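Local atomic coordinates of Phosphoglucomutase/phosphomannomutase family protein (Burkholderia thailandensis, PDB entry 3UW2), a protein that probably interconverts phosphorylated hexoses by intramolecular phosphotransfer and carries a bound metal ion, zinc in this crystal. Residues Ala64-Arg69 with Val94-Val99; Leu112-Gly117 with Glu173-Ala178; Val121-Val126 with Met141-Ala146. One frame throughout, in Å; residues are numbered along the deposited sequence.

In the fold
The three contacts follow one another across the mixed sheet of the first alpha/beta/alpha domain. Contact 1 pairs strands 64-69 and 92-98. On one side contact 2 joins it, where Asp95 N lies 2.8 Å from Glu173 O and strand 172-174 continues the sheet; on the other, contact 3 follows, with Val66 O 2.8 Å from Ile125 N. Contacts 2 and 3 have centres about 17 Å apart and barely meet. The zinc ion, held by Asp264, Asp266 and Asp268, is touched by none of them: it lies about 13 Å from the side chains of Val99 in contact 1 and Val142 in contact 3, whereas contact 2 is remote from it.

Contact 1: residues Ala64-Arg69 with Val94-Val99. With EDO (1,2-ethanediol), chain C.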
# COMPACT_ATOMS: atom_id res chain seq x y z
N ALA A 64 13.77 -17.20 12.80
CA ALA A 64 14.33 -15.88 12.65
C ALA A 64 13.30 -14.91 12.09
O ALA A 64 12.44 -15.30 11.34
CB ALA A 64 15.57 -15.88 11.77
N VAL A 65 13.44 -13.63 12.44
CA VAL A 65 12.57 -12.60 11.98
C VAL A 65 13.40 -11.33 11.77
O VAL A 65 14.21 -10.94 12.66
CB VAL A 65 11.47 -12.27 13.04
CG1 VAL A 65 10.62 -11.10 12.53
CG2 VAL A 65 10.52 -13.47 13.20
N VAL A 66 13.20 -10.68 10.63
CA VAL A 66 13.76 -9.35 10.39
C VAL A 66 12.88 -8.31 11.08
O VAL A 66 11.62 -8.39 11.00
CB VAL A 66 13.69 -9.07 8.86
CG1 VAL A 66 14.04 -7.62 8.50
CG2 VAL A 66 14.66 -9.97 8.14
N VAL A 67 13.48 -7.29 11.72
CA VAL A 67 12.65 -6.17 12.22
C VAL A 67 13.14 -4.84 11.64
O VAL A 67 14.27 -4.74 11.28
CB VAL A 67 12.62 -6.05 13.77
CG1 VAL A 67 12.05 -7.32 14.39
CG2 VAL A 67 14.01 -5.75 14.32
N ALA A 68 12.25 -3.85 11.49
CA ALA A 68 12.61 -2.57 10.93
C ALA A 68 11.62 -1.56 11.52
O ALA A 68 10.59 -1.96 12.11
CB ALA A 68 12.48 -2.61 9.37
N ARG A 69 11.93 -0.29 11.36
CA ARG A 69 11.05 0.76 11.85
C ARG A 69 11.00 1.93 10.89
O ARG A 69 11.95 2.13 10.08
CB ARG A 69 11.50 1.21 13.28
CG ARG A 69 12.92 1.80 13.28
CD ARG A 69 13.16 2.44 14.66
NE ARG A 69 14.46 3.08 14.74
CZ ARG A 69 14.74 4.36 14.46
NH1 ARG A 69 13.83 5.28 14.00
NH2 ARG A 69 16.00 4.74 14.64
N VAL A 94 17.08 -10.17 13.23
CA VAL A 94 17.92 -9.36 12.34
C VAL A 94 17.30 -7.98 12.22
O VAL A 94 16.19 -7.81 11.68
CB VAL A 94 18.06 -10.01 10.97
CG1 VAL A 94 18.93 -9.13 10.05
CG2 VAL A 94 18.68 -11.39 11.16
N ASP A 95 18.01 -7.01 12.76
CA ASP A 95 17.49 -5.66 12.84
C ASP A 95 18.05 -4.82 11.68
O ASP A 95 19.24 -4.56 11.65
CB ASP A 95 17.82 -5.06 14.23
CG ASP A 95 17.14 -3.74 14.47
OD1 ASP A 95 16.61 -3.11 13.51
OD2 ASP A 95 17.13 -3.31 15.64
N VAL A 96 17.21 -4.45 10.71
CA VAL A 96 17.72 -3.70 9.57
C VAL A 96 17.59 -2.18 9.79
O VAL A 96 17.84 -1.40 8.84
CB VAL A 96 17.09 -4.17 8.22
CG1 VAL A 96 17.44 -5.66 7.94
CG2 VAL A 96 15.58 -3.97 8.20
N GLY A 97 17.16 -1.77 11.00
CA GLY A 97 17.25 -0.38 11.46
C GLY A 97 16.06 0.39 10.88
O GLY A 97 15.01 -0.18 10.69
N MET A 98 16.23 1.70 10.62
CA MET A 98 15.13 2.59 10.18
C MET A 98 15.14 2.68 8.66
O MET A 98 16.07 3.23 8.04
CB MET A 98 15.31 3.99 10.79
CG MET A 98 14.17 4.97 10.42
SD MET A 98 14.76 6.71 10.56
CE MET A 98 16.00 6.84 9.25
N VAL A 99 14.17 2.03 8.05
CA VAL A 99 14.12 1.95 6.58
C VAL A 99 12.64 1.96 6.16
O VAL A 99 11.75 1.67 7.00
CB VAL A 99 14.76 0.68 6.02
CG1 VAL A 99 16.29 0.67 6.20
CG2 VAL A 99 14.14 -0.57 6.66
C1 EDO C . 14.19 8.41 15.12
O1 EDO C . 14.32 8.16 13.70
C2 EDO C . 12.94 9.21 15.51
O2 EDO C . 12.64 10.03 14.38
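Val65, Val67 and Arg69 share five backbone hydrogen bonds with the chain from Val94 to Val99, in the parallel pairing of a beta-alpha-beta unit whose crossover is helix 75-88. The tightest runs from Val67 N to Val94 O (2.8 Å), and Val96 N returns one to Val67 O. Beyond this point a beta bulge shifts the register by one residue, which lets Arg69 N reach Gly97 O (3.2 Å). Glycine suits the bulge because its phi is positive, and Asp95 fixes the turn: OD1 of Asp95 accepts from Gly97 N (2.9 Å) as an Asx turn, while OD2 is held by Tyr172.

Apolar contacts line the face of Val66, Ala68 and Val96. Ala68 CB, small enough to meet two valines, touches Val96 CG2 at 3.6 Å and Val99 CG2 at 3.8 Å, and Val66 CG1 touches Val96 CG1; helix 101-107 covers Val66 and Val96. On the other face Val67 CG2 rests as a methyl beside the carboxylate carbon of Asp95.

The polar end belongs to Arg69. Its CG lies between the backbone N and carbonyl carbon (chi1 62°) and the chain then runs extended, laying the guanidinium over Met98 CB, 3.7 Å from the centre of its plane. At the edge Arg69 NH1 gives an almost straight bond to O1 of an ethanediol (2.9 Å), probably from the crystallisation liquor and also bonded to Gly71 O.

One face is thus hydrocarbon; the other carries Asp95, its carboxylate satisfied by Gly97 N and Tyr172, and Arg69, stacked on Met98 CB.

Contact 2: residues Leu112-Gly117 with Glu173-Ala178; sequences LALSGG and EQYDVA
Tyr175 gives up the most surface here, its ring lying alongside the backbone of Ala113 and with one face against Leu114. Leu114 CD2 stands over that face in a CH-pi contact, 4.0 Å from the Tyr175 ring centroid and 30° off the normal, and its closest ring atom is CG. Leu112 CD2 approaches Tyr175 CE2 obliquely at 3.9 Å. Ala113 O comes within 3.3 Å of Tyr175 CE1. With CG anti to the backbone N (chi1 -177°), the ring reaches across to the 112-117 segment, where its hydroxyl receives a weak hydrogen bond from Ala113 N. The stronger polar partner of that hydroxyl is Gln180. Tyrosine fits because a broad apolar ring can lie against leucine while its far end still meets polar groups.

Glu173 comes next. Its chain is extended and carries the carboxylate to the type I turn from Leu114 to Gly117. Glu173 OE2 takes the N-H of Ser115 N on its syn lone pair, at 3.1 Å and almost in line (176°). Glu173 OE1 accepts from a water at 2.7 Å, and that water in turn accepts from Gly116 N at 2.8 Å. One carboxylate therefore engages two successive turn amides, one directly and one through water, a task that suits a long acidic side chain at a partly exposed place.

Leu114 links the two, since its CD1 lies 3.7 Å from Glu173 OE1 while CD2 covers the tyrosine.

Segment 112-117 thus packs beside the end of strand 172-174. Strand 92-98 lies next to that strand, its Val94 touching both Leu114 and Tyr175, and Val177 faces helix 101-107 just before helix 178-186 begins.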
# COMPACT_ATOMS: atom_id res chain seq x y z
N LEU A 112 20.90 -12.71 3.07
CA LEU A 112 21.44 -11.57 3.80
C LEU A 112 22.84 -11.94 4.12
O LEU A 112 23.07 -13.01 4.69
CB LEU A 112 20.71 -11.39 5.13
CG LEU A 112 19.24 -11.05 4.88
CD1 LEU A 112 18.41 -11.02 6.16
CD2 LEU A 112 19.15 -9.72 4.14
N ALA A 113 23.77 -11.04 3.82
CA ALA A 113 25.22 -11.33 4.02
C ALA A 113 25.60 -10.99 5.45
O ALA A 113 26.39 -10.08 5.66
CB ALA A 113 26.06 -10.55 3.03
N LEU A 114 25.01 -11.70 6.41
CA LEU A 114 25.30 -11.53 7.84
C LEU A 114 26.75 -11.93 8.24
O LEU A 114 27.40 -12.69 7.54
CB LEU A 114 24.29 -12.33 8.66
CG LEU A 114 22.80 -12.05 8.44
CD1 LEU A 114 22.02 -12.91 9.40
CD2 LEU A 114 22.40 -10.55 8.52
N SER A 115 27.24 -11.43 9.38
CA SER A 115 28.65 -11.59 9.71
C SER A 115 28.98 -13.04 10.04
O SER A 115 30.10 -13.49 9.84
CB SER A 115 29.06 -10.63 10.83
OG SER A 115 28.64 -11.12 12.09
N GLY A 116 27.98 -13.78 10.51
CA GLY A 116 28.15 -15.23 10.68
C GLY A 116 27.88 -16.07 9.42
O GLY A 116 27.75 -17.29 9.51
N GLY A 117 27.77 -15.42 8.26
CA GLY A 117 27.46 -16.11 7.01
C GLY A 117 26.09 -15.80 6.43
O GLY A 117 25.20 -15.28 7.12
N GLU A 173 21.16 -9.24 15.90
CA GLU A 173 22.23 -8.72 15.06
C GLU A 173 21.66 -7.55 14.30
O GLU A 173 20.53 -7.62 13.84
CB GLU A 173 22.65 -9.75 14.02
CG GLU A 173 23.78 -9.26 13.12
CD GLU A 173 24.37 -10.36 12.22
OE1 GLU A 173 23.92 -11.53 12.31
OE2 GLU A 173 25.32 -10.05 11.45
N GLN A 174 22.44 -6.49 14.15
CA GLN A 174 22.09 -5.35 13.27
C GLN A 174 22.70 -5.51 11.88
O GLN A 174 23.83 -5.96 11.75
CB GLN A 174 22.47 -4.03 13.92
CG GLN A 174 21.55 -3.73 15.13
CD GLN A 174 22.00 -2.48 15.87
OE1 GLN A 174 23.14 -2.11 15.77
NE2 GLN A 174 21.11 -1.89 16.66
N TYR A 175 21.90 -5.22 10.85
CA TYR A 175 22.35 -5.43 9.50
C TYR A 175 21.82 -4.33 8.60
O TYR A 175 20.61 -4.04 8.59
CB TYR A 175 21.88 -6.80 8.95
CG TYR A 175 22.38 -7.06 7.56
CD1 TYR A 175 23.75 -7.35 7.33
CD2 TYR A 175 21.52 -6.96 6.45
CE1 TYR A 175 24.23 -7.57 6.03
CE2 TYR A 175 21.98 -7.18 5.15
CZ TYR A 175 23.34 -7.48 4.94
OH TYR A 175 23.81 -7.70 3.66
N ASP A 176 22.73 -3.69 7.86
CA ASP A 176 22.26 -2.65 6.95
C ASP A 176 22.09 -3.25 5.56
O ASP A 176 23.03 -3.64 4.91
CB ASP A 176 23.19 -1.41 6.98
CG ASP A 176 22.64 -0.21 6.14
OD1 ASP A 176 21.60 -0.26 5.48
OD2 ASP A 176 23.29 0.82 6.14
N VAL A 177 20.85 -3.27 5.11
CA VAL A 177 20.43 -3.87 3.83
C VAL A 177 20.23 -2.78 2.70
O VAL A 177 19.90 -3.10 1.53
CB VAL A 177 19.12 -4.65 4.06
CG1 VAL A 177 17.92 -3.71 4.05
CG2 VAL A 177 18.92 -5.71 2.98
N ALA A 178 20.51 -1.52 3.02
CA ALA A 178 20.29 -0.44 2.03
C ALA A 178 21.11 -0.55 0.75
O ALA A 178 20.60 -0.34 -0.35
CB ALA A 178 20.52 0.93 2.70
O HOH W 1 25.50 -13.59 11.72

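Contact 3: residues Val121-Val126 with Met141-Ala146; sequences VDSCIV and MVLRGA
Cys124 and Val142 form the close-packed heart of this contact as an antiparallel hydrogen-bonded pair. Val142 N points almost straight at Cys124 O (2.7 Å, 178° at the hydrogen), and Cys124 N returns a bond to Val142 O, approaching in the carbonyl plane on a lone pair. Their side chains share a face of the sheet: Cys124 SG, turned between its own backbone N and carbonyl carbon (chi1 60°), lies 3.7 Å from Val142 CB. The slim thiol and the branched valine both touch Tyr105 of helix 101-107. On the face of Ile125 and Met141, Met141 CG sits 4.0 Å from both CG1 and CG2 of Ile125. These two side chains run side by side, and Phe53 of helix 43-59 packs on them; the unbranched methionine chain can lie flush along the isoleucine, and both suit this buried face.

The pair is a beta hairpin of the domain I sheet, strands 124-127 and 136-143 running antiparallel, with strand 64-69 bonded along the other edge of 124-127. Past Leu143 the second strand enters a type I' turn to Ala146. Gly145 takes a positive phi there that favours glycine, and its N-H is accepted by Asp122 O.

Packing changes character at this turn. Ser123 OG, still buried, accepts from Arg144 N at 2.8 Å, a short hydroxyl side chain reaching the turn amide. Farther out, Asp122 and the exposed Arg144 lie side by side without a salt bridge: the carboxylate and guanidinium planes are 62° apart and Asp122 OD2 is 4.7 Å from Arg144 NE. A water spans the interval, donating to Asp122 OD2 and accepting from Arg144 NH2 (3.1 Å), while NH1 binds Gln60.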
# COMPACT_ATOMS: atom_id res chain seq x y z
N VAL A 121 15.98 -15.10 5.69
CA VAL A 121 15.03 -14.94 6.80
C VAL A 121 13.70 -14.47 6.23
O VAL A 121 13.60 -13.33 5.80
CB VAL A 121 15.53 -13.91 7.86
CG1 VAL A 121 14.53 -13.71 9.01
CG2 VAL A 121 16.90 -14.28 8.47
N ASP A 122 12.66 -15.29 6.26
CA ASP A 122 11.51 -14.97 5.46
C ASP A 122 10.32 -14.46 6.25
O ASP A 122 9.20 -14.34 5.71
CB ASP A 122 11.13 -16.14 4.52
CG ASP A 122 10.63 -17.37 5.26
OD1 ASP A 122 10.76 -17.44 6.47
OD2 ASP A 122 10.09 -18.26 4.59
N SER A 123 10.54 -14.07 7.51
CA SER A 123 9.44 -13.34 8.22
C SER A 123 9.94 -11.94 8.61
O SER A 123 11.13 -11.77 8.79
CB SER A 123 9.03 -14.12 9.47
OG SER A 123 8.62 -15.42 9.09
N CYS A 124 9.08 -10.92 8.71
CA CYS A 124 9.55 -9.60 9.18
C CYS A 124 8.46 -8.89 9.84
O CYS A 124 7.28 -9.16 9.54
CB CYS A 124 10.07 -8.70 8.06
SG CYS A 124 8.85 -8.29 6.79
N ILE A 125 8.83 -7.93 10.68
CA ILE A 125 7.82 -7.06 11.26
C ILE A 125 8.38 -5.64 11.11
O ILE A 125 9.51 -5.39 11.46
CB ILE A 125 7.60 -7.36 12.75
CG1 ILE A 125 7.10 -8.78 12.93
CG2 ILE A 125 6.59 -6.36 13.32
CD1 ILE A 125 7.14 -9.23 14.40
N VAL A 126 7.59 -4.74 10.56
CA VAL A 126 8.02 -3.38 10.42
C VAL A 126 7.23 -2.58 11.44
O VAL A 126 5.98 -2.66 11.48
CB VAL A 126 7.87 -2.84 8.97
CG1 VAL A 126 8.45 -1.40 8.90
CG2 VAL A 126 8.65 -3.74 7.95
N MET A 141 3.24 -7.11 9.35
CA MET A 141 3.83 -8.42 9.67
C MET A 141 3.85 -9.38 8.49
O MET A 141 2.81 -9.60 7.85
CB MET A 141 3.04 -9.05 10.79
CG MET A 141 3.23 -8.28 12.13
SD MET A 141 1.98 -8.74 13.35
CE MET A 141 0.49 -8.04 12.63
N VAL A 142 5.01 -9.92 8.20
CA VAL A 142 5.11 -10.96 7.16
C VAL A 142 5.57 -12.24 7.81
O VAL A 142 6.67 -12.31 8.37
CB VAL A 142 5.98 -10.51 5.98
CG1 VAL A 142 6.18 -11.71 5.01
CG2 VAL A 142 5.30 -9.33 5.26
N LEU A 143 4.74 -13.28 7.72
CA LEU A 143 5.08 -14.56 8.39
C LEU A 143 5.37 -15.65 7.32
O LEU A 143 4.48 -16.08 6.61
CB LEU A 143 4.00 -14.98 9.36
CG LEU A 143 4.03 -16.48 9.79
CD1 LEU A 143 5.26 -16.82 10.61
CD2 LEU A 143 2.73 -16.98 10.44
N ARG A 144 6.63 -16.03 7.18
CA ARG A 144 7.06 -16.99 6.14
C ARG A 144 6.55 -16.59 4.73
O ARG A 144 6.05 -17.42 3.98
CB ARG A 144 6.74 -18.50 6.51
CG ARG A 144 7.38 -18.90 7.86
CD ARG A 144 7.18 -20.36 8.29
NE ARG A 144 7.52 -21.23 7.20
CZ ARG A 144 6.68 -22.00 6.49
NH1 ARG A 144 5.38 -22.09 6.80
NH2 ARG A 144 7.15 -22.60 5.44
N GLY A 145 6.77 -15.33 4.34
CA GLY A 145 6.38 -14.86 3.02
C GLY A 145 4.96 -14.40 2.90
O GLY A 145 4.61 -13.79 1.88
N ALA A 146 4.11 -14.71 3.89
CA ALA A 146 2.69 -14.31 3.82
C ALA A 146 2.37 -13.06 4.65
O ALA A 146 2.72 -12.97 5.85
CB ALA A 146 1.77 -15.47 4.24
O HOH W 2 9.43 -21.02 4.11